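Local atomic coordinates of carbamate kinase (Mycoplasma penetrans, PDB entry 4AXS), a protein that probably catalyses the reversible transfer of a phosphoryl group between carbamoyl phosphate and ADP, yielding ATP, as other carbamate kinases do. Residues R26-N34 against A240-L251; D127-V137 against V205-T216. All blocks are in the same frame, centred on the assembly; numbering follows the deposited sequence.

Contact 1. Residues R26-N34 against A240-L251; sequences RIVIALGGN and ADAVNADIFVVL. With SO4 (sulfate ion), chain C; SO4 (sulfate ion), chain B.
V28 pushes a methyl, CG2, into a hollow at the end of helix 232-242 that is walled by A240, V243 and A245; it lies 3.7 Å from A240 CB and 4.1 Å from V243 CG2. With chi1 at 172°, its other branch, CG1, leans towards F248, whose CD1 is 4.0 Å away. The phenyl ring in turn brings CE1 beside the methyl of A30. Short side chains suit V28 and A30 because L236 of the same helix also presses on both. On the reverse face of the sheet, I27 and I247 lie alongside each other, pointing the same way, while the CG2 methyl of I29 rests against L251, 3.8 Å from its CD1, the two side chains crossing obliquely. Strands 27-31 and 247-251 run side by side and parallel in the core sheet of the amino acid kinase fold, joined by alternating backbone bonds from V28 to L251. The turn that leads into the second strand is a Schellman motif, with N244 as its positive-phi residue. R26 reaches this turn through NH1, which donates to V243 O at 2.6 Å, in both the guanidinium and the carbonyl plane. NH2 of the same group makes a salt bridge with E63, so the long flat cation joins a helix end to an acid. D246 OD2 accepts from R26 N at 3.1 Å, met from above the carboxylate plane. At the far end G32 has no CB, which lets a sulfate approach its CA, and N34 ND2 donates to O2 of that ion at 3.2 Å. K232 NZ and T252 OG1 supply further hydrogen bonds to the sulfates.

Contact 2. Residues D127-V137 against V205-T216; sequences DVLYFLTQTIV and VCIVGGGGGIPT
From V128-Y130 beside V205-I207 to Q134-I136 beside I214-T216, the two segments run parallel twice, the short strands meeting at 19° in the first pairing and 39° in the second. They belong to the amino acid kinase fold: the first pairing extends the central sheet beyond strand 64-68, up to the second subunit, the second lies in a smaller sheet, and between them 205-216 loops away as the glycine loop G209-G213. Y130, its CG anti to the backbone N (chi1 -168°), sets its ring across I207 at about a right angle, with I207 O over one face. Y130 OH is hydrogen-bonded to H68 and lies 3.4 Å from G210 CA, a place with no room for a side chain. F131 turns its edge to C206, CE1 standing 3.8 Å from C206 CB, with the sulfur also at the edge; the ring meets F131 of the second subunit, and so a flat apolar residue serves both contacts. Threonines suit the strand side because their hydroxyls bond to the backbone of the glycine loop. T133 OG1 accepts from G209 N at 3.0 Å, and T135 OG1 donates to G212 O at 2.8 Å. A water donates to F131 O and accepts from G210 N, bridging the segments where they part. Further on, the amide of Q134 reaches across the strands, and NE2 donates to T216 OG1 at 2.8 Å; NE2 is also bonded to T113 of the second subunit, while Y109 of that subunit packs on Q134 and I214. T216 OG1 in turn donates to I214 O at 3.0 Å. That carbonyl also accepts from T135 N at 2.9 Å, the two donors arriving from opposite faces of its plane.

In the fold
Contact 2 is nested inside the chain loop closed by contact 1; their centres lie 13 Å apart and their nearest atoms about 7 Å apart, without touching. Strand 64-68 bridges the gap: its backbone bonds to I27 and I29 on one side and to C206 and V208 on the other, making one continuous sheet. Helix 193-201 packs on both, touching R26 of contact 1 and C206 of contact 2. The loops G32-N34 and G209-G213 converge beyond the strand ends, with G211 CA 7.0 Å from atom S of the chain B sulfate. The bound sulfates probably mark phosphate positions in an active site. Contact 2 alone reaches the second subunit.

Contact 1. Residues R26-N34 against A240-L251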
# COMPACT_ATOMS: atom_id res chain seq x y z
N ARG A 26 -12.53 -13.38 17.19
CA ARG A 26 -11.50 -13.00 16.23
C ARG A 26 -11.55 -13.90 15.01
O ARG A 26 -11.67 -15.13 15.13
CB ARG A 26 -10.11 -13.04 16.88
CG ARG A 26 -9.03 -12.37 16.05
CD ARG A 26 -7.75 -12.12 16.84
NE ARG A 26 -7.90 -10.98 17.74
CZ ARG A 26 -6.90 -10.42 18.41
NH1 ARG A 26 -5.66 -10.88 18.28
NH2 ARG A 26 -7.13 -9.38 19.21
N ILE A 27 -11.44 -13.30 13.82
CA ILE A 27 -11.61 -14.04 12.57
C ILE A 27 -10.76 -13.48 11.42
O ILE A 27 -10.90 -12.32 11.04
CB ILE A 27 -13.07 -14.00 12.10
CG1 ILE A 27 -13.99 -14.56 13.18
CG2 ILE A 27 -13.21 -14.76 10.79
CD1 ILE A 27 -15.46 -14.19 13.00
N VAL A 28 -9.89 -14.32 10.87
CA VAL A 28 -9.08 -13.94 9.72
C VAL A 28 -9.72 -14.47 8.45
O VAL A 28 -9.94 -15.68 8.30
CB VAL A 28 -7.66 -14.50 9.80
CG1 VAL A 28 -6.93 -14.25 8.50
CG2 VAL A 28 -6.91 -13.86 10.97
N ILE A 29 -10.00 -13.57 7.52
CA ILE A 29 -10.67 -13.94 6.29
C ILE A 29 -9.77 -13.70 5.09
O ILE A 29 -9.16 -12.65 4.98
CB ILE A 29 -12.00 -13.16 6.12
CG1 ILE A 29 -12.85 -13.27 7.38
CG2 ILE A 29 -12.79 -13.70 4.93
CD1 ILE A 29 -14.26 -12.75 7.23
N ALA A 30 -9.69 -14.67 4.19
CA ALA A 30 -8.84 -14.58 3.02
C ALA A 30 -9.64 -14.62 1.72
O ALA A 30 -10.32 -15.60 1.44
CB ALA A 30 -7.80 -15.70 3.03
N LEU A 31 -9.56 -13.55 0.93
CA LEU A 31 -10.37 -13.42 -0.28
C LEU A 31 -9.57 -13.65 -1.56
O LEU A 31 -8.64 -12.91 -1.87
CB LEU A 31 -11.00 -12.02 -0.32
CG LEU A 31 -11.76 -11.53 -1.55
CD1 LEU A 31 -13.05 -12.27 -1.75
CD2 LEU A 31 -12.03 -10.04 -1.38
N GLY A 32 -9.93 -14.69 -2.31
CA GLY A 32 -9.19 -15.04 -3.51
C GLY A 32 -9.11 -13.91 -4.52
O GLY A 32 -9.99 -13.07 -4.60
N GLY A 33 -8.03 -13.89 -5.29
CA GLY A 33 -7.85 -12.96 -6.38
C GLY A 33 -8.89 -13.07 -7.49
O GLY A 33 -9.21 -12.07 -8.14
N ASN A 34 -9.42 -14.28 -7.73
CA ASN A 34 -10.42 -14.43 -8.78
C ASN A 34 -11.73 -13.76 -8.37
O ASN A 34 -12.54 -13.39 -9.22
CB ASN A 34 -10.66 -15.90 -9.13
CG ASN A 34 -9.38 -16.66 -9.44
OD1 ASN A 34 -8.44 -16.12 -10.03
ND2 ASN A 34 -9.34 -17.93 -9.05
N ALA A 240 -2.91 -15.33 10.70
CA ALA A 240 -3.99 -15.80 11.56
C ALA A 240 -3.43 -16.33 12.87
O ALA A 240 -4.03 -16.18 13.93
CB ALA A 240 -4.81 -16.90 10.87
N ASP A 241 -2.26 -16.95 12.77
CA ASP A 241 -1.61 -17.50 13.95
C ASP A 241 -0.97 -16.42 14.83
O ASP A 241 -1.20 -16.39 16.03
CB ASP A 241 -0.57 -18.54 13.54
CG ASP A 241 0.29 -18.96 14.70
OD1 ASP A 241 1.31 -18.27 14.96
OD2 ASP A 241 -0.04 -19.98 15.35
N ALA A 242 -0.17 -15.55 14.22
CA ALA A 242 0.50 -14.46 14.95
C ALA A 242 -0.47 -13.54 15.70
O ALA A 242 -0.16 -13.07 16.79
CB ALA A 242 1.40 -13.65 14.01
N VAL A 243 -1.63 -13.27 15.11
CA VAL A 243 -2.67 -12.51 15.80
C VAL A 243 -3.48 -13.44 16.70
O VAL A 243 -4.25 -13.00 17.56
CB VAL A 243 -3.61 -11.83 14.80
CG1 VAL A 243 -2.88 -10.71 14.07
CG2 VAL A 243 -4.14 -12.83 13.80
N ASN A 244 -3.31 -14.74 16.49
CA ASN A 244 -3.95 -15.75 17.32
C ASN A 244 -5.47 -15.63 17.38
O ASN A 244 -6.06 -15.62 18.47
CB ASN A 244 -3.37 -15.73 18.73
CG ASN A 244 -3.52 -17.05 19.44
OD1 ASN A 244 -2.55 -17.58 19.99
ND2 ASN A 244 -4.73 -17.61 19.43
N ALA A 245 -6.10 -15.52 16.21
CA ALA A 245 -7.56 -15.51 16.11
C ALA A 245 -8.08 -16.91 16.37
O ALA A 245 -7.30 -17.85 16.54
CB ALA A 245 -8.01 -15.05 14.73
N ASP A 246 -9.39 -17.03 16.37
CA ASP A 246 -10.04 -18.31 16.59
C ASP A 246 -10.25 -18.98 15.24
O ASP A 246 -9.77 -20.08 14.99
CB ASP A 246 -11.39 -18.10 17.27
CG ASP A 246 -11.31 -17.10 18.39
OD1 ASP A 246 -10.36 -17.21 19.20
OD2 ASP A 246 -12.19 -16.20 18.44
N ILE A 247 -10.97 -18.28 14.37
CA ILE A 247 -11.33 -18.81 13.06
C ILE A 247 -10.45 -18.23 11.93
O ILE A 247 -10.02 -17.08 11.97
CB ILE A 247 -12.82 -18.53 12.74
CG1 ILE A 247 -13.73 -19.08 13.85
CG2 ILE A 247 -13.21 -19.13 11.41
CD1 ILE A 247 -14.09 -18.07 14.93
N PHE A 248 -10.18 -19.09 10.95
CA PHE A 248 -9.52 -18.74 9.71
C PHE A 248 -10.45 -19.16 8.58
O PHE A 248 -10.59 -20.34 8.31
CB PHE A 248 -8.18 -19.49 9.62
CG PHE A 248 -7.44 -19.26 8.32
CD1 PHE A 248 -7.60 -18.08 7.60
CD2 PHE A 248 -6.56 -20.22 7.83
CE1 PHE A 248 -6.90 -17.86 6.40
CE2 PHE A 248 -5.87 -20.02 6.63
CZ PHE A 248 -6.04 -18.84 5.92
N VAL A 249 -11.10 -18.19 7.92
CA VAL A 249 -11.99 -18.51 6.82
C VAL A 249 -11.34 -18.28 5.46
O VAL A 249 -10.86 -17.19 5.17
CB VAL A 249 -13.27 -17.65 6.83
CG1 VAL A 249 -14.11 -17.96 5.59
CG2 VAL A 249 -14.05 -17.87 8.11
N VAL A 250 -11.37 -19.32 4.64
CA VAL A 250 -10.81 -19.27 3.30
C VAL A 250 -11.94 -19.22 2.27
O VAL A 250 -12.66 -20.22 2.10
CB VAL A 250 -9.94 -20.51 3.04
CG1 VAL A 250 -9.50 -20.58 1.58
CG2 VAL A 250 -8.73 -20.53 3.99
N LEU A 251 -12.10 -18.07 1.61
CA LEU A 251 -13.21 -17.89 0.68
C LEU A 251 -12.85 -18.44 -0.67
O LEU A 251 -11.77 -18.18 -1.19
CB LEU A 251 -13.59 -16.42 0.56
CG LEU A 251 -14.15 -15.80 1.83
CD1 LEU A 251 -14.53 -14.35 1.57
CD2 LEU A 251 -15.34 -16.62 2.33
S SO4 C . -10.46 -19.40 -5.54
O1 SO4 C . -11.37 -20.26 -4.79
O2 SO4 C . -11.23 -18.81 -6.64
O3 SO4 C . -9.93 -18.38 -4.65
O4 SO4 C . -9.34 -20.19 -6.07
S SO4 B . -5.18 -16.23 -5.60
O1 SO4 B . -3.78 -15.93 -5.91
O2 SO4 B . -5.83 -14.95 -5.32
O3 SO4 B . -5.88 -16.87 -6.72
O4 SO4 B . -5.28 -17.16 -4.47

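Contact 2. Residues D127-V137 against V205-T216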
# COMPACT_ATOMS: atom_id res chain seq x y z
N ASP A 127 -11.32 2.28 12.64
CA ASP A 127 -10.38 2.61 11.58
C ASP A 127 -9.99 1.39 10.75
O ASP A 127 -9.40 0.43 11.28
CB ASP A 127 -9.13 3.31 12.13
CG ASP A 127 -9.36 4.79 12.40
OD1 ASP A 127 -10.17 5.41 11.67
OD2 ASP A 127 -8.73 5.33 13.33
N VAL A 128 -10.34 1.42 9.46
CA VAL A 128 -9.86 0.40 8.53
C VAL A 128 -8.49 0.78 7.99
O VAL A 128 -8.30 1.89 7.49
CB VAL A 128 -10.82 0.15 7.34
CG1 VAL A 128 -10.46 -1.14 6.63
CG2 VAL A 128 -12.27 0.07 7.80
N LEU A 129 -7.53 -0.15 8.11
CA LEU A 129 -6.14 0.07 7.70
C LEU A 129 -5.69 -0.91 6.60
O LEU A 129 -6.17 -2.03 6.54
CB LEU A 129 -5.22 -0.11 8.91
CG LEU A 129 -4.92 1.08 9.83
CD1 LEU A 129 -6.00 2.15 9.73
CD2 LEU A 129 -4.74 0.62 11.28
N TYR A 130 -4.78 -0.47 5.72
CA TYR A 130 -4.14 -1.36 4.75
C TYR A 130 -2.64 -1.24 4.85
O TYR A 130 -2.07 -0.24 4.43
CB TYR A 130 -4.56 -1.08 3.29
CG TYR A 130 -4.11 -2.18 2.35
CD1 TYR A 130 -2.78 -2.26 1.91
CD2 TYR A 130 -4.99 -3.18 1.94
CE1 TYR A 130 -2.36 -3.28 1.08
CE2 TYR A 130 -4.59 -4.21 1.10
CZ TYR A 130 -3.27 -4.27 0.68
OH TYR A 130 -2.90 -5.31 -0.14
N PHE A 131 -2.00 -2.26 5.42
CA PHE A 131 -0.55 -2.29 5.50
C PHE A 131 0.06 -2.93 4.26
O PHE A 131 -0.21 -4.09 3.94
CB PHE A 131 -0.09 -3.07 6.73
CG PHE A 131 -0.67 -2.59 8.01
CD1 PHE A 131 -1.87 -3.11 8.48
CD2 PHE A 131 -0.03 -1.61 8.76
CE1 PHE A 131 -2.42 -2.66 9.67
CE2 PHE A 131 -0.58 -1.16 9.96
CZ PHE A 131 -1.78 -1.69 10.41
N LEU A 132 0.89 -2.18 3.56
CA LEU A 132 1.73 -2.77 2.55
C LEU A 132 2.49 -3.92 3.23
O LEU A 132 3.05 -3.73 4.32
CB LEU A 132 2.68 -1.70 2.00
CG LEU A 132 3.51 -1.95 0.74
CD1 LEU A 132 4.96 -2.14 1.12
CD2 LEU A 132 2.99 -3.13 -0.10
N THR A 133 2.51 -5.11 2.62
CA THR A 133 3.06 -6.30 3.28
C THR A 133 4.29 -6.95 2.63
O THR A 133 4.26 -7.37 1.47
CB THR A 133 1.97 -7.39 3.46
OG1 THR A 133 0.85 -6.85 4.18
CG2 THR A 133 2.53 -8.63 4.21
N GLN A 134 5.37 -7.05 3.39
CA GLN A 134 6.53 -7.83 2.97
C GLN A 134 6.61 -9.10 3.81
O GLN A 134 6.63 -9.07 5.05
CB GLN A 134 7.83 -7.01 3.06
CG GLN A 134 8.13 -6.21 1.78
CD GLN A 134 9.45 -5.44 1.84
OE1 GLN A 134 9.50 -4.31 2.32
NE2 GLN A 134 10.52 -6.04 1.33
N THR A 135 6.62 -10.24 3.11
CA THR A 135 6.62 -11.52 3.78
C THR A 135 8.02 -12.09 3.79
O THR A 135 8.66 -12.25 2.76
CB THR A 135 5.66 -12.53 3.12
OG1 THR A 135 4.31 -12.09 3.31
CG2 THR A 135 5.83 -13.94 3.73
N ILE A 136 8.48 -12.39 5.00
CA ILE A 136 9.77 -13.02 5.22
C ILE A 136 9.73 -14.49 4.83
O ILE A 136 8.87 -15.26 5.27
CB ILE A 136 10.20 -12.91 6.69
CG1 ILE A 136 9.94 -11.49 7.21
CG2 ILE A 136 11.66 -13.28 6.84
CD1 ILE A 136 10.88 -10.45 6.65
N VAL A 137 10.66 -14.87 3.97
CA VAL A 137 10.87 -16.27 3.67
C VAL A 137 12.35 -16.55 3.85
O VAL A 137 13.18 -15.62 3.79
CB VAL A 137 10.43 -16.63 2.24
CG1 VAL A 137 8.95 -16.35 2.07
CG2 VAL A 137 11.24 -15.84 1.23
N VAL A 205 -9.75 -2.54 12.13
CA VAL A 205 -9.92 -3.57 11.10
C VAL A 205 -8.79 -3.47 10.06
O VAL A 205 -8.79 -2.57 9.22
CB VAL A 205 -11.31 -3.50 10.44
CG1 VAL A 205 -11.67 -2.07 10.14
CG2 VAL A 205 -11.36 -4.34 9.17
N CYS A 206 -7.85 -4.40 10.15
CA CYS A 206 -6.57 -4.35 9.46
C CYS A 206 -6.50 -5.24 8.23
O CYS A 206 -6.71 -6.44 8.31
CB CYS A 206 -5.46 -4.82 10.40
SG CYS A 206 -5.41 -4.01 11.98
N ILE A 207 -6.14 -4.65 7.09
CA ILE A 207 -5.97 -5.41 5.86
C ILE A 207 -4.50 -5.67 5.61
O ILE A 207 -3.71 -4.73 5.49
CB ILE A 207 -6.59 -4.69 4.65
CG1 ILE A 207 -8.00 -4.20 5.00
CG2 ILE A 207 -6.61 -5.60 3.44
CD1 ILE A 207 -8.62 -3.32 3.94
N VAL A 208 -4.13 -6.94 5.55
CA VAL A 208 -2.73 -7.34 5.40
C VAL A 208 -2.56 -8.56 4.50
O VAL A 208 -3.55 -9.19 4.09
CB VAL A 208 -2.11 -7.69 6.75
CG1 VAL A 208 -1.96 -6.44 7.60
CG2 VAL A 208 -2.94 -8.73 7.46
N GLY A 209 -1.31 -8.89 4.22
CA GLY A 209 -0.98 -10.05 3.40
C GLY A 209 -1.58 -10.00 2.01
O GLY A 209 -1.98 -11.03 1.45
N GLY A 210 -1.67 -8.79 1.45
CA GLY A 210 -2.19 -8.61 0.10
C GLY A 210 -1.38 -9.44 -0.88
O GLY A 210 -0.16 -9.33 -0.92
N GLY A 211 -2.06 -10.30 -1.64
CA GLY A 211 -1.39 -11.18 -2.58
C GLY A 211 -0.35 -12.06 -1.90
O GLY A 211 0.53 -12.61 -2.56
N GLY A 212 -0.46 -12.18 -0.58
CA GLY A 212 0.48 -12.98 0.18
C GLY A 212 1.73 -12.24 0.62
O GLY A 212 2.64 -12.82 1.22
N GLY A 213 1.79 -10.94 0.33
CA GLY A 213 2.94 -10.15 0.69
C GLY A 213 4.06 -10.34 -0.32
O GLY A 213 4.06 -11.33 -1.06
N ILE A 214 4.99 -9.39 -0.36
CA ILE A 214 6.11 -9.46 -1.28
C ILE A 214 7.19 -10.34 -0.68
O ILE A 214 7.68 -10.07 0.42
CB ILE A 214 6.69 -8.03 -1.53
CG1 ILE A 214 5.66 -7.14 -2.22
CG2 ILE A 214 8.00 -8.09 -2.33
CD1 ILE A 214 6.03 -5.68 -2.16
N PRO A 215 7.58 -11.39 -1.40
CA PRO A 215 8.67 -12.29 -0.99
C PRO A 215 9.91 -11.49 -0.57
O PRO A 215 10.48 -10.78 -1.40
CB PRO A 215 8.98 -13.08 -2.26
CG PRO A 215 7.76 -12.97 -3.11
CD PRO A 215 7.07 -11.70 -2.75
N THR A 216 10.32 -11.62 0.69
CA THR A 216 11.47 -10.89 1.20
C THR A 216 12.41 -11.79 2.00
O THR A 216 12.04 -12.32 3.04
CB THR A 216 11.03 -9.75 2.11
OG1 THR A 216 10.22 -8.83 1.37
CG2 THR A 216 12.25 -9.01 2.68
O HOH W 1 -1.10 -6.01 2.33